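Side-chain contacts in HMG box-containing protein 1 (PDB 3QVE), which represses transcription by binding the promoters of target genes, and takes part in control of the cell cycle and the Wnt pathway: residues A[18-23]-A[49-54]; A[26-31]-A[88-93]. All coordinates share one frame; numbering follows the deposited sequence. Where two conformers were deposited one is given.

Contact 1: residues A[18-23]-A[49-54]; sequences LCFHKG and GIHKGY. With EDO (1,2-ethanediol), chain K.
F20, H51 and Y54 form an aromatic cluster in which the phenyl ring of F20 is met in two different ways. Over one of its faces lies the imidazole of H51 in a face-to-face stack, centroids 3.9 Å apart and planes tilted by 20°, the closest pair being F20 CD1 and H51 NE2 at 3.5 Å. Y54 meets the same ring in an edge-to-face contact: F20 CE1 stands 3.7 Å above the plane of the Y54 ring, over its centre, and the two planes are at 85°. A chi1 of -176° turns the Y54 ring away from its own backbone N and lays it alongside F20, where its OH hydrogen-bonds to G87 O. H51 enters from the opposite direction to F20, out of a loop that makes a type I turn from G49 to K52 and then a type II turn from H51 to Y54. F20 ends strand 17-20 of this AXH domain, and F34 of helix 31-37 also meets its ring. Dispersion and ring electrostatics therefore carry the contact, joining a strand end to an irregular loop without any hydrogen bond between the two.

Contact 2: residues A[26-31]-A[88-93]; sequences KEWQDV and LLTVEC. With EDO (1,2-ethanediol), chain K.
W28 reaches across the strand 17-20 that separates it from strand 89-94 in the antiparallel sheet of the AXH domain, and sets the six-membered end of its indole against T90, V91 and E92. Because this strand lies between them, the closest CA atoms, those of W28 and V91, are 8.4 Å apart, and the indole alone bridges the gap. The packed part is the rim of the ring. There W28 CZ3 comes within 3.6 Å of E92 N and W28 CH2 within 3.9 Å of V91 C, the V91 carbon lying in the indole plane. The CB of V91 is directed away from W28, and its side chain packs on F79 and L18. CG of W28 is anti to its own carbonyl carbon (chi1 -81°), which sends the indole over C19 of strand 17-20 to strand 89-94. Replacing W28 by an alanine is likely to open a gap over C19 and leave T90 CG2 and E92 CB without the ring that packs on them. The looser side is at E92, partly exposed like W28, whose CB stays 4.1 Å from W28 CZ3. Farther off, the exposed loop residue K26 bonds through NZ to G23 O and to a 1,2-ethanediol, probably from the crystallisation liquor. Beside the indole, the OG1 of T90 is taken by H21 NE2 and T78 OG1, while T90 CG2 touches W28 CH2 at 3.9 Å.

Overall arrangement
From the N terminus the chain enters strand 17-20, turns through 21-28 into the edge strand 29-30, and continues into helix 31-37. Contact 1 closes the loop that runs from 18-23 through this helix and the unmodelled residues 40-48 to 49-54. Contact 2 starts inside that loop, at 26-31, and ends beyond it at 88-93, so the two closures cross. Their centres lie 9 Å apart, and strand 17-20 is their shared neighbour: it pairs with both 29-30 and 89-94. C19 N and T90 O, 2.7 Å apart, probably hydrogen-bond between them. Contact 1 ties the 49-54 loop to strand 17-20, contact 2 the edge segment 26-31 to strand 89-94.

Contact 1: residues A[18-23]-A[49-54]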
loop_
_atom_site.group_PDB
_atom_site.type_symbol
_atom_site.label_atom_id
_atom_site.label_comp_id
_atom_site.label_asym_id
_atom_site.label_seq_id
_atom_site.Cartn_x
_atom_site.Cartn_y
_atom_site.Cartn_z
ATOM N N LEU A 18 -8.909 0.632 -2.190
ATOM C CA LEU A 18 -8.169 1.447 -3.143
ATOM C C LEU A 18 -9.059 2.544 -3.715
ATOM O O LEU A 18 -10.239 2.317 -3.978
ATOM C CB LEU A 18 -7.750 0.592 -4.327
ATOM C CG LEU A 18 -6.897 -0.626 -3.954
ATOM C CD1 LEU A 18 -6.582 -1.362 -5.234
ATOM C CD2 LEU A 18 -5.627 -0.229 -3.142
ATOM N N CYS A 19 -8.481 3.715 -3.949
ATOM C CA CYS A 19 -9.189 4.799 -4.634
ATOM C C CYS A 19 -8.228 5.515 -5.562
ATOM O O CYS A 19 -7.452 6.345 -5.148
ATOM C CB CYS A 19 -9.805 5.746 -3.617
ATOM S SG CYS A 19 -10.872 6.993 -4.448
ATOM N N PHE A 20 -8.267 5.137 -6.840
ATOM C CA PHE A 20 -7.426 5.719 -7.852
ATOM C C PHE A 20 -7.938 7.116 -8.193
ATOM O O PHE A 20 -9.135 7.324 -8.355
ATOM C CB PHE A 20 -7.435 4.838 -9.102
ATOM C CG PHE A 20 -6.678 3.580 -8.941
ATOM C CD1 PHE A 20 -5.312 3.559 -9.203
ATOM C CD2 PHE A 20 -7.286 2.427 -8.482
ATOM C CE1 PHE A 20 -4.587 2.414 -9.035
ATOM C CE2 PHE A 20 -6.557 1.280 -8.308
ATOM C CZ PHE A 20 -5.206 1.264 -8.602
ATOM N N HIS A 21 -7.050 8.090 -8.251
ATOM C CA HIS A 21 -7.489 9.448 -8.546
ATOM C C HIS A 21 -7.768 9.641 -10.044
ATOM O O HIS A 21 -8.522 10.522 -10.415
ATOM C CB HIS A 21 -6.436 10.474 -8.083
ATOM C CG HIS A 21 -6.272 10.572 -6.596
ATOM N ND1 HIS A 21 -5.877 11.739 -5.975
ATOM C CD2 HIS A 21 -6.418 9.649 -5.609
ATOM C CE1 HIS A 21 -5.810 11.538 -4.668
ATOM N NE2 HIS A 21 -6.137 10.280 -4.420
ATOM N N LYS A 22 -7.142 8.840 -10.910
ATOM C CA LYS A 22 -7.373 8.948 -12.348
ATOM C C LYS A 22 -7.886 7.636 -12.879
ATOM O O LYS A 22 -7.819 6.609 -12.211
ATOM C CB LYS A 22 -6.100 9.325 -13.111
ATOM C CG LYS A 22 -5.527 10.704 -12.720
ATOM C CD LYS A 22 -5.904 11.833 -13.622
ATOM C CE LYS A 22 -5.286 13.161 -13.139
ATOM N NZ LYS A 22 -3.802 13.183 -13.370
ATOM N N GLY A 23 -8.438 7.681 -14.083
ATOM C CA GLY A 23 -8.904 6.460 -14.749
ATOM C C GLY A 23 -10.406 6.280 -14.727
ATOM O O GLY A 23 -11.139 7.148 -14.277
ATOM N N GLY A 49 -7.948 -4.823 -17.639
ATOM C CA GLY A 49 -6.620 -4.575 -17.073
ATOM C C GLY A 49 -6.178 -3.119 -17.134
ATOM O O GLY A 49 -5.013 -2.833 -17.435
ATOM N N ILE A 50 -7.105 -2.213 -16.807
ATOM C CA ILE A 50 -6.896 -0.744 -16.818
ATOM C C ILE A 50 -5.623 -0.209 -16.086
ATOM O O ILE A 50 -5.092 0.849 -16.458
ATOM C CB ILE A 50 -8.190 -0.009 -16.274
ATOM C CG1 ILE A 50 -9.344 -0.083 -17.299
ATOM C CG2 ILE A 50 -7.918 1.461 -15.857
ATOM C CD1 ILE A 50 -10.506 -0.990 -16.898
ATOM N N HIS A 51 -5.129 -0.928 -15.075
ATOM C CA HIS A 51 -4.004 -0.458 -14.261
ATOM C C HIS A 51 -2.762 -1.380 -14.276
ATOM O O HIS A 51 -2.016 -1.462 -13.292
ATOM C CB HIS A 51 -4.503 -0.238 -12.831
ATOM C CG HIS A 51 -5.416 0.940 -12.680
ATOM N ND1 HIS A 51 -6.784 0.821 -12.575
ATOM C CD2 HIS A 51 -5.150 2.265 -12.615
ATOM C CE1 HIS A 51 -7.320 2.022 -12.444
ATOM N NE2 HIS A 51 -6.346 2.916 -12.457
ATOM N N LYS A 52 -2.539 -2.070 -15.391
ATOM C CA LYS A 52 -1.379 -2.945 -15.510
ATOM C C LYS A 52 -0.118 -2.097 -15.368
ATOM O O LYS A 52 0.030 -1.085 -16.070
ATOM C CB LYS A 52 -1.344 -3.687 -16.857
ATOM C CG LYS A 52 -0.066 -4.536 -17.062
ATOM C CD LYS A 52 0.058 -5.124 -18.475
ATOM C CE LYS A 52 1.362 -5.911 -18.625
ATOM N NZ LYS A 52 1.672 -6.242 -20.044
ATOM N N GLY A 53 0.776 -2.502 -14.459
ATOM C CA GLY A 53 2.048 -1.821 -14.312
ATOM C C GLY A 53 1.957 -0.599 -13.406
ATOM O O GLY A 53 2.977 0.055 -13.182
ATOM N N TYR A 54 0.771 -0.283 -12.875
ATOM C CA TYR A 54 0.638 0.877 -12.000
ATOM C C TYR A 54 1.546 0.721 -10.786
ATOM O O TYR A 54 1.487 -0.268 -10.083
ATOM C CB TYR A 54 -0.783 1.077 -11.521
ATOM C CG TYR A 54 -0.950 2.343 -10.695
ATOM C CD1 TYR A 54 -1.376 3.550 -11.283
ATOM C CD2 TYR A 54 -0.720 2.326 -9.322
ATOM C CE1 TYR A 54 -1.540 4.699 -10.493
ATOM C CE2 TYR A 54 -0.864 3.457 -8.527
ATOM C CZ TYR A 54 -1.277 4.644 -9.123
ATOM O OH TYR A 54 -1.382 5.753 -8.319
HETATM C C1 EDO K . -8.764 12.023 -16.179
HETATM O O1 EDO K . -9.746 11.959 -15.127
HETATM C C2 EDO K . -8.490 10.583 -16.527
HETATM O O2 EDO K . -9.397 9.904 -15.672
#

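Contact 2: residues A[26-31]-A[88-93]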
loop_
_atom_site.group_PDB
_atom_site.type_symbol
_atom_site.label_atom_id
_atom_site.label_comp_id
_atom_site.label_asym_id
_atom_site.label_seq_id
_atom_site.Cartn_x
_atom_site.Cartn_y
_atom_site.Cartn_z
ATOM N N LYS A 26 -12.998 5.852 -10.251
ATOM C CA LYS A 26 -12.464 6.735 -9.202
ATOM C C LYS A 26 -13.220 6.525 -7.869
ATOM O O LYS A 26 -13.194 7.393 -7.001
ATOM C CB LYS A 26 -12.558 8.221 -9.615
ATOM C CG LYS A 26 -11.681 8.649 -10.818
ATOM C CD LYS A 26 -12.040 10.131 -11.207
ATOM C CE LYS A 26 -11.380 10.650 -12.478
ATOM N NZ LYS A 26 -11.687 9.815 -13.665
ATOM N N GLU A 27 -13.892 5.381 -7.736
ATOM C CA GLU A 27 -14.602 5.053 -6.515
ATOM C C GLU A 27 -13.706 4.155 -5.672
ATOM O O GLU A 27 -12.758 3.564 -6.167
ATOM C CB GLU A 27 -15.926 4.332 -6.830
ATOM C CG GLU A 27 -16.955 5.179 -7.594
ATOM C CD GLU A 27 -18.102 5.683 -6.721
ATOM O OE1 GLU A 27 -18.802 4.861 -6.075
ATOM O OE2 GLU A 27 -18.311 6.909 -6.694
ATOM N N TRP A 28 -14.037 4.066 -4.392
ATOM C CA TRP A 28 -13.373 3.166 -3.454
ATOM C C TRP A 28 -13.714 1.746 -3.853
ATOM O O TRP A 28 -14.860 1.498 -4.167
ATOM C CB TRP A 28 -13.919 3.423 -2.067
ATOM C CG TRP A 28 -13.252 4.596 -1.470
ATOM C CD1 TRP A 28 -13.747 5.863 -1.385
ATOM C CD2 TRP A 28 -11.937 4.632 -0.912
ATOM N NE1 TRP A 28 -12.821 6.689 -0.803
ATOM C CE2 TRP A 28 -11.707 5.956 -0.482
ATOM C CE3 TRP A 28 -10.931 3.670 -0.722
ATOM C CZ2 TRP A 28 -10.515 6.351 0.125
ATOM C CZ3 TRP A 28 -9.738 4.062 -0.106
ATOM C CH2 TRP A 28 -9.541 5.384 0.310
ATOM N N GLN A 29 -12.732 0.846 -3.877
ATOM C CA GLN A 29 -12.970 -0.556 -4.116
ATOM C C GLN A 29 -12.081 -1.430 -3.233
ATOM O O GLN A 29 -10.919 -1.106 -2.971
ATOM C CB GLN A 29 -12.756 -0.947 -5.606
ATOM C CG GLN A 29 -11.700 -0.189 -6.310
ATOM C CD GLN A 29 -11.644 -0.386 -7.836
ATOM O OE1 GLN A 29 -12.022 -1.456 -8.365
ATOM N NE2 GLN A 29 -11.126 0.654 -8.551
ATOM N N ASP A 30 -12.646 -2.547 -2.784
ATOM C CA ASP A 30 -11.857 -3.502 -2.052
ATOM C C ASP A 30 -10.770 -4.050 -2.967
ATOM O O ASP A 30 -11.012 -4.312 -4.145
ATOM C CB ASP A 30 -12.759 -4.597 -1.550
ATOM C CG ASP A 30 -12.000 -5.746 -0.987
ATOM O OD1 ASP A 30 -11.606 -5.645 0.190
ATOM O OD2 ASP A 30 -11.796 -6.722 -1.754
ATOM N N VAL A 31 -9.591 -4.260 -2.397
ATOM C CA VAL A 31 -8.450 -4.737 -3.146
ATOM C C VAL A 31 -8.690 -6.098 -3.817
ATOM O O VAL A 31 -8.227 -6.312 -4.961
ATOM C CB VAL A 31 -7.189 -4.727 -2.296
ATOM C CG1 VAL A 31 -7.226 -5.839 -1.214
ATOM C CG2 VAL A 31 -5.941 -4.815 -3.164
ATOM N N LEU A 88 -2.471 9.812 -8.760
ATOM C CA LEU A 88 -2.272 9.382 -7.377
ATOM C C LEU A 88 -3.192 8.235 -7.008
ATOM O O LEU A 88 -4.197 7.942 -7.699
ATOM C CB LEU A 88 -2.483 10.562 -6.440
ATOM C CG LEU A 88 -1.617 11.810 -6.738
ATOM C CD1 LEU A 88 -1.879 12.902 -5.687
ATOM C CD2 LEU A 88 -0.118 11.463 -6.832
ATOM N N LEU A 89 -2.849 7.575 -5.913
ATOM C CA LEU A 89 -3.683 6.504 -5.332
ATOM C C LEU A 89 -3.852 6.777 -3.874
ATOM O O LEU A 89 -2.844 6.980 -3.190
ATOM C CB LEU A 89 -2.977 5.155 -5.467
ATOM C CG LEU A 89 -3.559 3.916 -4.753
ATOM C CD1 LEU A 89 -4.923 3.576 -5.271
ATOM C CD2 LEU A 89 -2.616 2.727 -4.899
ATOM N N THR A 90 -5.093 6.740 -3.384
ATOM C CA THR A 90 -5.351 6.789 -1.944
ATOM C C THR A 90 -5.837 5.404 -1.532
ATOM O O THR A 90 -6.594 4.766 -2.261
ATOM C CB THR A 90 -6.377 7.884 -1.579
ATOM O OG1 THR A 90 -5.839 9.139 -2.024
ATOM C CG2 THR A 90 -6.609 7.964 -0.039
ATOM N N VAL A 91 -5.365 4.923 -0.385
ATOM C CA VAL A 91 -5.767 3.629 0.116
ATOM C C VAL A 91 -6.223 3.765 1.548
ATOM O O VAL A 91 -5.830 4.705 2.252
ATOM C CB VAL A 91 -4.614 2.550 0.056
ATOM C CG1 VAL A 91 -3.969 2.504 -1.322
ATOM C CG2 VAL A 91 -3.587 2.781 1.107
ATOM N N GLU A 92 -7.066 2.829 1.967
ATOM C CA GLU A 92 -7.351 2.596 3.372
ATOM C C GLU A 92 -6.722 1.266 3.735
ATOM O O GLU A 92 -6.921 0.289 3.025
ATOM C CB GLU A 92 -8.842 2.518 3.595
ATOM C CG GLU A 92 -9.275 2.407 5.028
ATOM C CD GLU A 92 -10.647 1.789 5.155
ATOM O OE1 GLU A 92 -11.609 2.586 5.271
ATOM O OE2 GLU A 92 -10.768 0.529 5.136
ATOM N N CYS A 93 -5.932 1.209 4.799
ATOM C CA CYS A 93 -5.314 -0.063 5.171
ATOM C C CYS A 93 -5.301 -0.215 6.683
ATOM O O CYS A 93 -5.539 0.728 7.415
ATOM C CB CYS A 93 -3.928 -0.140 4.570
ATOM S SG CYS A 93 -2.812 0.952 5.301
HETATM C C1 EDO K . -8.764 12.023 -16.179
HETATM O O1 EDO K . -9.746 11.959 -15.127
HETATM C C2 EDO K . -8.490 10.583 -16.527
HETATM O O2 EDO K . -9.397 9.904 -15.672
#